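Local atomic coordinates of mannitol dehydrogenase (Pseudomonas fluorescens, PDB entry 1LJ8), a protein that binds NAD and, as a long-chain dehydrogenase, probably catalyses the NAD-dependent interconversion of mannitol and fructose. Residues Pro18-Ile32 against Met50-Val63. Residues are numbered along the deposited sequence; the frame is centred on the assembly and turned at random.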
ATOM      1  N   PRO A  18     -26.398   1.087   2.417  1.00 16.01           N
ATOM      2  CA  PRO A  18     -26.365   1.459   0.999  1.00 17.66           C
ATOM      3  C   PRO A  18     -27.766   1.990   0.689  1.00 21.53           C
ATOM      4  O   PRO A  18     -28.775   1.446   1.198  1.00 21.99           O
ATOM      5  CB  PRO A  18     -26.158   0.125   0.308  1.00 17.87           C
ATOM      6  CG  PRO A  18     -25.276  -0.616   1.261  1.00 15.87           C
ATOM      7  CD  PRO A  18     -25.875  -0.278   2.620  1.00 16.35           C
ATOM      8  N   ALA A  19     -27.844   3.027  -0.129  1.00 23.55           N
ATOM      9  CA  ALA A  19     -29.132   3.634  -0.484  1.00 25.89           C
ATOM     10  C   ALA A  19     -29.589   3.138  -1.842  1.00 28.15           C
ATOM     11  O   ALA A  19     -30.640   3.540  -2.333  1.00 32.25           O
ATOM     12  CB  ALA A  19     -29.030   5.167  -0.487  1.00 26.64           C
ATOM     13  N   TYR A  20     -28.851   2.214  -2.434  1.00 27.34           N
ATOM     14  CA  TYR A  20     -29.232   1.678  -3.737  1.00 27.26           C
ATOM     15  C   TYR A  20     -29.617   0.223  -3.564  1.00 27.52           C
ATOM     16  O   TYR A  20     -29.287  -0.400  -2.544  1.00 27.89           O
ATOM     17  CB  TYR A  20     -28.056   1.795  -4.715  1.00 24.63           C
ATOM     18  CG  TYR A  20     -26.738   1.278  -4.133  1.00 21.12           C
ATOM     19  CD1 TYR A  20     -26.274  -0.020  -4.411  1.00 19.36           C
ATOM     20  CD2 TYR A  20     -25.979   2.091  -3.312  1.00 18.26           C
ATOM     21  CE1 TYR A  20     -25.054  -0.493  -3.864  1.00 20.59           C
ATOM     22  CE2 TYR A  20     -24.746   1.649  -2.758  1.00 18.58           C
ATOM     23  CZ  TYR A  20     -24.302   0.338  -3.052  1.00 18.33           C
ATOM     24  OH  TYR A  20     -23.101  -0.104  -2.517  1.00 18.03           O
ATOM     25  N   THR A  21     -30.352  -0.318  -4.527  1.00 27.26           N
ATOM     26  CA  THR A  21     -30.740  -1.719  -4.461  1.00 28.73           C
ATOM     27  C   THR A  21     -29.526  -2.553  -4.866  1.00 28.12           C
ATOM     28  O   THR A  21     -29.037  -2.464  -6.011  1.00 27.99           O
ATOM     29  CB  THR A  21     -31.924  -2.029  -5.422  1.00 30.41           C
ATOM     30  OG1 THR A  21     -33.093  -1.325  -4.975  1.00 32.03           O
ATOM     31  CG2 THR A  21     -32.216  -3.507  -5.453  1.00 31.29           C
ATOM     32  N   LEU A  22     -29.055  -3.385  -3.951  1.00 27.14           N
ATOM     33  CA  LEU A  22     -27.870  -4.201  -4.240  1.00 27.85           C
ATOM     34  C   LEU A  22     -28.019  -5.078  -5.470  1.00 27.49           C
ATOM     35  O   LEU A  22     -27.085  -5.257  -6.262  1.00 26.27           O
ATOM     36  CB  LEU A  22     -27.520  -5.067  -3.012  1.00 27.24           C
ATOM     37  CG  LEU A  22     -27.230  -4.201  -1.764  1.00 28.83           C
ATOM     38  CD1 LEU A  22     -27.266  -5.035  -0.482  1.00 26.20           C
ATOM     39  CD2 LEU A  22     -25.885  -3.519  -1.954  1.00 29.00           C
ATOM     40  N   ALA A  23     -29.204  -5.645  -5.634  1.00 27.53           N
ATOM     41  CA  ALA A  23     -29.435  -6.525  -6.763  1.00 28.29           C
ATOM     42  C   ALA A  23     -29.417  -5.856  -8.136  1.00 27.96           C
ATOM     43  O   ALA A  23     -29.330  -6.552  -9.154  1.00 29.10           O
ATOM     44  CB  ALA A  23     -30.761  -7.308  -6.546  1.00 27.41           C
ATOM     45  N   ASP A  24     -29.502  -4.524  -8.177  1.00 27.77           N
ATOM     46  CA  ASP A  24     -29.472  -3.816  -9.449  1.00 26.85           C
ATOM     47  C   ASP A  24     -28.063  -3.345  -9.829  1.00 26.54           C
ATOM     48  O   ASP A  24     -27.909  -2.626 -10.795  1.00 27.54           O
ATOM     49  CB  ASP A  24     -30.352  -2.563  -9.430  1.00 29.16           C
ATOM     50  CG  ASP A  24     -31.861  -2.873  -9.350  1.00 31.32           C
ATOM     51  OD1 ASP A  24     -32.302  -4.011  -9.652  1.00 30.92           O
ATOM     52  OD2 ASP A  24     -32.596  -1.943  -8.979  1.00 33.34           O
ATOM     53  N   THR A  25     -27.038  -3.677  -9.061  1.00 24.70           N
ATOM     54  CA  THR A  25     -25.698  -3.203  -9.468  1.00 22.32           C
ATOM     55  C   THR A  25     -25.115  -4.201 -10.443  1.00 22.66           C
ATOM     56  O   THR A  25     -25.532  -5.358 -10.446  1.00 22.47           O
ATOM     57  CB  THR A  25     -24.774  -3.028  -8.256  1.00 21.03           C
ATOM     58  OG1 THR A  25     -24.689  -4.247  -7.511  1.00 21.73           O
ATOM     59  CG2 THR A  25     -25.314  -1.934  -7.329  1.00 21.42           C
ATOM     60  N   ARG A  26     -24.208  -3.748 -11.315  1.00 19.91           N
ATOM     61  CA  ARG A  26     -23.546  -4.607 -12.305  1.00 20.72           C
ATOM     62  C   ARG A  26     -22.065  -4.220 -12.271  1.00 19.19           C
ATOM     63  O   ARG A  26     -21.738  -3.066 -12.011  1.00 18.06           O
ATOM     64  CB  ARG A  26     -24.110  -4.398 -13.711  1.00 22.13           C
ATOM     65  CG  ARG A  26     -25.626  -4.780 -13.787  1.00 27.14           C
ATOM     66  CD  ARG A  26     -25.797  -6.281 -13.617  1.00 29.63           C
ATOM     67  NE  ARG A  26     -27.187  -6.716 -13.771  1.00 33.09           N
ATOM     68  CZ  ARG A  26     -28.047  -6.857 -12.763  1.00 35.67           C
ATOM     69  NH1 ARG A  26     -27.670  -6.599 -11.513  1.00 33.61           N
ATOM     70  NH2 ARG A  26     -29.293  -7.268 -13.005  1.00 37.02           N
ATOM     71  N   GLN A  27     -21.206  -5.180 -12.577  1.00 16.86           N
ATOM     72  CA  GLN A  27     -19.756  -4.971 -12.449  1.00 16.28           C
ATOM     73  C   GLN A  27     -19.084  -4.214 -13.561  1.00 16.87           C
ATOM     74  O   GLN A  27     -19.402  -4.399 -14.738  1.00 17.37           O
ATOM     75  CB  GLN A  27     -19.057  -6.324 -12.299  1.00 17.42           C
ATOM     76  CG  GLN A  27     -19.446  -7.054 -11.000  1.00 15.66           C
ATOM     77  CD  GLN A  27     -19.041  -8.497 -11.012  1.00 17.34           C
ATOM     78  OE1 GLN A  27     -18.503  -8.993 -12.008  1.00 17.45           O
ATOM     79  NE2 GLN A  27     -19.299  -9.189  -9.923  1.00 16.79           N
ATOM     80  N   GLY A  28     -18.136  -3.358 -13.167  1.00 15.19           N
ATOM     81  CA  GLY A  28     -17.366  -2.610 -14.143  1.00 13.49           C
ATOM     82  C   GLY A  28     -15.894  -2.555 -13.787  1.00 12.68           C
ATOM     83  O   GLY A  28     -15.057  -2.142 -14.614  1.00 11.76           O
ATOM     84  N   ILE A  29     -15.571  -2.926 -12.546  1.00 11.82           N
ATOM     85  CA  ILE A  29     -14.177  -2.922 -12.099  1.00 11.99           C
ATOM     86  C   ILE A  29     -13.794  -4.296 -11.577  1.00 12.11           C
ATOM     87  O   ILE A  29     -14.595  -4.915 -10.855  1.00 12.02           O
ATOM     88  CB  ILE A  29     -14.008  -1.912 -10.925  1.00 12.77           C
ATOM     89  CG1 ILE A  29     -14.353  -0.493 -11.415  1.00 14.02           C
ATOM     90  CG2 ILE A  29     -12.593  -2.008 -10.292  1.00 14.16           C
ATOM     91  CD1 ILE A  29     -14.582   0.503 -10.217  1.00 13.32           C
ATOM     92  N   ALA A  30     -12.606  -4.782 -11.965  1.00 11.63           N
ATOM     93  CA  ALA A  30     -12.065  -6.016 -11.390  1.00 11.70           C
ATOM     94  C   ALA A  30     -10.868  -5.529 -10.546  1.00 11.01           C
ATOM     95  O   ALA A  30      -9.911  -4.914 -11.079  1.00  9.97           O
ATOM     96  CB  ALA A  30     -11.587  -7.000 -12.459  1.00 11.76           C
ATOM     97  N   HIS A  31     -10.925  -5.802  -9.241  1.00 10.40           N
ATOM     98  CA  HIS A  31      -9.845  -5.357  -8.363  1.00 10.77           C
ATOM     99  C   HIS A  31      -8.943  -6.461  -7.879  1.00 11.02           C
ATOM    100  O   HIS A  31      -9.400  -7.376  -7.185  1.00 10.91           O
ATOM    101  CB  HIS A  31     -10.375  -4.674  -7.106  1.00 10.57           C
ATOM    102  CG  HIS A  31      -9.271  -4.091  -6.286  1.00  9.96           C
ATOM    103  ND1 HIS A  31      -8.619  -2.935  -6.661  1.00 11.61           N
ATOM    104  CD2 HIS A  31      -8.583  -4.591  -5.223  1.00 10.21           C
ATOM    105  CE1 HIS A  31      -7.579  -2.742  -5.860  1.00 11.03           C
ATOM    106  NE2 HIS A  31      -7.532  -3.737  -4.983  1.00 10.50           N
ATOM    107  N   ILE A  32      -7.660  -6.366  -8.217  1.00 11.05           N
ATOM    108  CA  ILE A  32      -6.725  -7.395  -7.780  1.00 11.04           C
ATOM    109  C   ILE A  32      -6.070  -7.000  -6.452  1.00 12.17           C
ATOM    110  O   ILE A  32      -5.380  -5.961  -6.344  1.00 10.97           O
ATOM    111  CB  ILE A  32      -5.640  -7.648  -8.834  1.00 11.73           C
ATOM    112  CG1 ILE A  32      -6.316  -7.987 -10.181  1.00 13.11           C
ATOM    113  CG2 ILE A  32      -4.718  -8.832  -8.357  1.00 11.98           C
ATOM    114  CD1 ILE A  32      -5.287  -8.223 -11.334  1.00 14.29           C
HETATM  115  N   MSE A  50     -22.632   5.412  -5.750  1.00 13.84           N
HETATM  116  CA  MSE A  50     -23.865   4.616  -5.907  1.00 15.21           C
HETATM  117  C   MSE A  50     -24.954   5.148  -5.002  1.00 16.23           C
HETATM  118  O   MSE A  50     -26.125   5.151  -5.391  1.00 17.15           O
HETATM  119  CB  MSE A  50     -23.572   3.125  -5.592  1.00 14.39           C
HETATM  120  CG  MSE A  50     -22.742   2.526  -6.693  1.00 15.72           C
HETATM  121 SE   MSE A  50     -22.435   0.660  -6.189  1.00 26.40          SE
HETATM  122  CE  MSE A  50     -21.352   0.127  -7.563  1.00 16.70           C
ATOM    123  N   ASN A  51     -24.577   5.636  -3.829  1.00 15.79           N
ATOM    124  CA  ASN A  51     -25.589   6.190  -2.917  1.00 20.27           C
ATOM    125  C   ASN A  51     -26.221   7.472  -3.450  1.00 20.24           C
ATOM    126  O   ASN A  51     -27.268   7.891  -2.930  1.00 21.69           O
ATOM    127  CB  ASN A  51     -25.031   6.438  -1.532  1.00 17.44           C
ATOM    128  CG  ASN A  51     -24.945   5.157  -0.720  1.00 18.78           C
ATOM    129  OD1 ASN A  51     -25.657   4.195  -0.987  1.00 19.82           O
ATOM    130  ND2 ASN A  51     -24.096   5.153   0.273  1.00 19.74           N
ATOM    131  N   THR A  52     -25.609   8.085  -4.468  1.00 20.99           N
ATOM    132  CA  THR A  52     -26.204   9.296  -5.066  1.00 21.55           C
ATOM    133  C   THR A  52     -27.122   8.877  -6.210  1.00 22.25           C
ATOM    134  O   THR A  52     -27.752   9.742  -6.841  1.00 23.23           O
ATOM    135  CB  THR A  52     -25.174  10.299  -5.693  1.00 20.11           C
ATOM    136  OG1 THR A  52     -24.520   9.684  -6.817  1.00 20.68           O
ATOM    137  CG2 THR A  52     -24.138  10.757  -4.655  1.00 22.06           C
ATOM    138  N   GLY A  53     -27.169   7.578  -6.484  1.00 21.89           N
ATOM    139  CA  GLY A  53     -27.998   7.025  -7.537  1.00 22.91           C
ATOM    140  C   GLY A  53     -27.345   6.931  -8.912  1.00 25.46           C
ATOM    141  O   GLY A  53     -28.038   6.758  -9.921  1.00 26.31           O
ATOM    142  N   GLU A  54     -26.016   7.039  -8.964  1.00 22.42           N
ATOM    143  CA  GLU A  54     -25.292   6.978 -10.232  1.00 23.32           C
ATOM    144  C   GLU A  54     -24.232   5.897 -10.127  1.00 21.46           C
ATOM    145  O   GLU A  54     -23.870   5.482  -9.020  1.00 19.53           O
ATOM    146  CB  GLU A  54     -24.566   8.307 -10.500  1.00 25.20           C
ATOM    147  CG  GLU A  54     -25.491   9.460 -10.798  1.00 30.82           C
ATOM    148  CD  GLU A  54     -24.719  10.738 -11.035  1.00 33.84           C
ATOM    149  OE1 GLU A  54     -23.682  10.700 -11.735  1.00 35.41           O
ATOM    150  OE2 GLU A  54     -25.148  11.776 -10.512  1.00 37.87           O
ATOM    151  N   GLY A  55     -23.727   5.487 -11.286  1.00 21.26           N
ATOM    152  CA  GLY A  55     -22.669   4.495 -11.359  1.00 21.41           C
ATOM    153  C   GLY A  55     -22.952   3.123 -10.794  1.00 20.47           C
ATOM    154  O   GLY A  55     -22.036   2.464 -10.296  1.00 17.64           O
ATOM    155  N   LEU A  56     -24.201   2.677 -10.875  1.00 21.73           N
ATOM    156  CA  LEU A  56     -24.562   1.358 -10.360  1.00 21.03           C
ATOM    157  C   LEU A  56     -23.990   0.258 -11.247  1.00 19.66           C
ATOM    158  O   LEU A  56     -24.033  -0.935 -10.883  1.00 19.62           O
ATOM    159  CB  LEU A  56     -26.076   1.195 -10.280  1.00 23.14           C
ATOM    160  CG  LEU A  56     -26.817   2.232  -9.436  1.00 28.37           C
ATOM    161  CD1 LEU A  56     -28.313   1.909  -9.395  1.00 30.45           C
ATOM    162  CD2 LEU A  56     -26.301   2.216  -8.053  1.00 27.83           C
ATOM    163  N   ASP A  57     -23.443   0.660 -12.395  1.00 18.14           N
ATOM    164  CA  ASP A  57     -22.840  -0.281 -13.316  1.00 18.52           C
ATOM    165  C   ASP A  57     -21.324  -0.368 -13.119  1.00 16.20           C
ATOM    166  O   ASP A  57     -20.589  -0.932 -13.966  1.00 15.64           O
ATOM    167  CB  ASP A  57     -23.177   0.095 -14.762  1.00 20.89           C
ATOM    168  CG  ASP A  57     -22.666   1.455 -15.156  1.00 23.55           C
ATOM    169  OD1 ASP A  57     -22.823   2.432 -14.373  1.00 21.28           O
ATOM    170  OD2 ASP A  57     -22.131   1.544 -16.281  1.00 24.83           O
ATOM    171  N   TRP A  58     -20.871   0.150 -11.979  1.00 14.01           N
ATOM    172  CA  TRP A  58     -19.434   0.127 -11.656  1.00 14.42           C
ATOM    173  C   TRP A  58     -19.125  -0.685 -10.391  1.00 14.17           C
ATOM    174  O   TRP A  58     -18.215  -0.367  -9.616  1.00 14.27           O
ATOM    175  CB  TRP A  58     -18.900   1.559 -11.518  1.00 13.64           C
ATOM    176  CG  TRP A  58     -18.788   2.227 -12.884  1.00 14.79           C
ATOM    177  CD1 TRP A  58     -19.627   3.185 -13.415  1.00 16.65           C
ATOM    178  CD2 TRP A  58     -17.761   2.022 -13.844  1.00 14.28           C
ATOM    179  NE1 TRP A  58     -19.159   3.587 -14.662  1.00 15.22           N
ATOM    180  CE2 TRP A  58     -18.014   2.893 -14.939  1.00 15.38           C
ATOM    181  CE3 TRP A  58     -16.635   1.188 -13.891  1.00 15.99           C
ATOM    182  CZ2 TRP A  58     -17.166   2.959 -16.082  1.00 16.12           C
ATOM    183  CZ3 TRP A  58     -15.788   1.249 -15.030  1.00 15.37           C
ATOM    184  CH2 TRP A  58     -16.066   2.139 -16.114  1.00 14.27           C
ATOM    185  N   SER A  59     -19.911  -1.740 -10.189  1.00 13.69           N
ATOM    186  CA  SER A  59     -19.655  -2.635  -9.063  1.00 13.57           C
ATOM    187  C   SER A  59     -18.285  -3.277  -9.229  1.00 13.73           C
ATOM    188  O   SER A  59     -17.767  -3.411 -10.333  1.00 12.96           O
ATOM    189  CB  SER A  59     -20.706  -3.760  -9.022  1.00 14.83           C
ATOM    190  OG  SER A  59     -20.542  -4.560  -7.842  1.00 16.85           O
ATOM    191  N   ILE A  60     -17.704  -3.698  -8.111  1.00 12.70           N
ATOM    192  CA  ILE A  60     -16.383  -4.304  -8.115  1.00 11.71           C
ATOM    193  C   ILE A  60     -16.412  -5.826  -7.961  1.00 11.53           C
ATOM    194  O   ILE A  60     -17.130  -6.371  -7.107  1.00 12.97           O
ATOM    195  CB  ILE A  60     -15.573  -3.733  -6.932  1.00 10.84           C
ATOM    196  CG1 ILE A  60     -15.356  -2.228  -7.146  1.00 11.56           C
ATOM    197  CG2 ILE A  60     -14.204  -4.473  -6.759  1.00 10.39           C
ATOM    198  CD1 ILE A  60     -15.141  -1.476  -5.742  1.00 10.04           C
ATOM    199  N   CYS A  61     -15.649  -6.511  -8.812  1.00 13.10           N
ATOM    200  CA  CYS A  61     -15.466  -7.961  -8.673  1.00 12.47           C
ATOM    201  C   CYS A  61     -14.044  -8.094  -8.103  1.00 13.16           C
ATOM    202  O   CYS A  61     -13.042  -7.741  -8.771  1.00 12.37           O
ATOM    203  CB  CYS A  61     -15.540  -8.688 -10.039  1.00 14.11           C
ATOM    204  SG  CYS A  61     -15.376 -10.510  -9.768  1.00 14.77           S
ATOM    205  N   GLY A  62     -13.933  -8.549  -6.853  1.00 11.53           N
ATOM    206  CA  GLY A  62     -12.598  -8.745  -6.276  1.00 10.70           C
ATOM    207  C   GLY A  62     -11.875  -9.894  -6.986  1.00 11.30           C
ATOM    208  O   GLY A  62     -12.540 -10.758  -7.599  1.00 12.56           O
ATOM    209  N   VAL A  63     -10.543  -9.909  -6.894  1.00 12.95           N
ATOM    210  CA  VAL A  63      -9.715 -10.941  -7.524  1.00 13.09           C
ATOM    211  C   VAL A  63      -8.590 -11.260  -6.539  1.00 15.39           C
ATOM    212  O   VAL A  63      -7.851 -10.353  -6.111  1.00 14.38           O
ATOM    213  CB  VAL A  63      -9.086 -10.421  -8.832  1.00 12.61           C
ATOM    214  CG1 VAL A  63      -8.025 -11.442  -9.358  1.00 12.34           C
ATOM    215  CG2 VAL A  63     -10.155 -10.211  -9.884  1.00 13.11           C
TER
HETATM  216  O   HOH W   1     -22.260  -3.694  -5.977  1.00 16.20           O
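The ring of Y20 lies against selenomethionine M50, whose CB sits over one ring face, 3.6 Å from the ring centroid, while SE covers the same face in a Met-aromatic contact. An extended chain (chi2 180°) carries SE out over the ring, 3.7 Å from Y20 CZ; P18 CB backs the opposite face. Y20 takes a chi1 of 48°, setting CG between its backbone N and carbonyl carbon, which turns the ring toward M50; its OH bonds to D47. With an alanine in place of Y20, M50 CB and SE would probably lose their aromatic cover and D47 its hydroxyl partner. At the ring edge stands N51 OD1, which also accepts a short, nearly straight bond from A19 N (2.6 Å, 172°), the donor lying above the amide carbonyl plane. An asparagine suits this place because its short side chain brings a carbonyl to a loop N-H.

Further along, a water joins T25 OG1 (2.9 Å) to S59 OG, two small hydroxyls too far apart to bond directly; S59 OG also bonds to S103 on the neighbouring strand 96-107. S59 O accepts from both G28 N and I29 N at a beta bulge. G28 suits this place, since a CB would run into D57 O and the W58 ring, whose edge meets I29 CG1 at 3.8 Å from CE3. The strands run parallel on either side of the bulge, with the register shifted by one residue; beyond it, I29 and I60 pack side by side on one face, and on the other I32 CG1 meets V63 CB at 3.9 Å.

Strands 27-32 and 59-64 are neighbours in the Rossmann-type sheet, joined by a crossover containing helices 36-40 and 42-50. Strand 126-129 flanks the first and strand 96-107 the second, helix 112-119 packs on A30, C61 and V63, and I32 approaches the bound NAD.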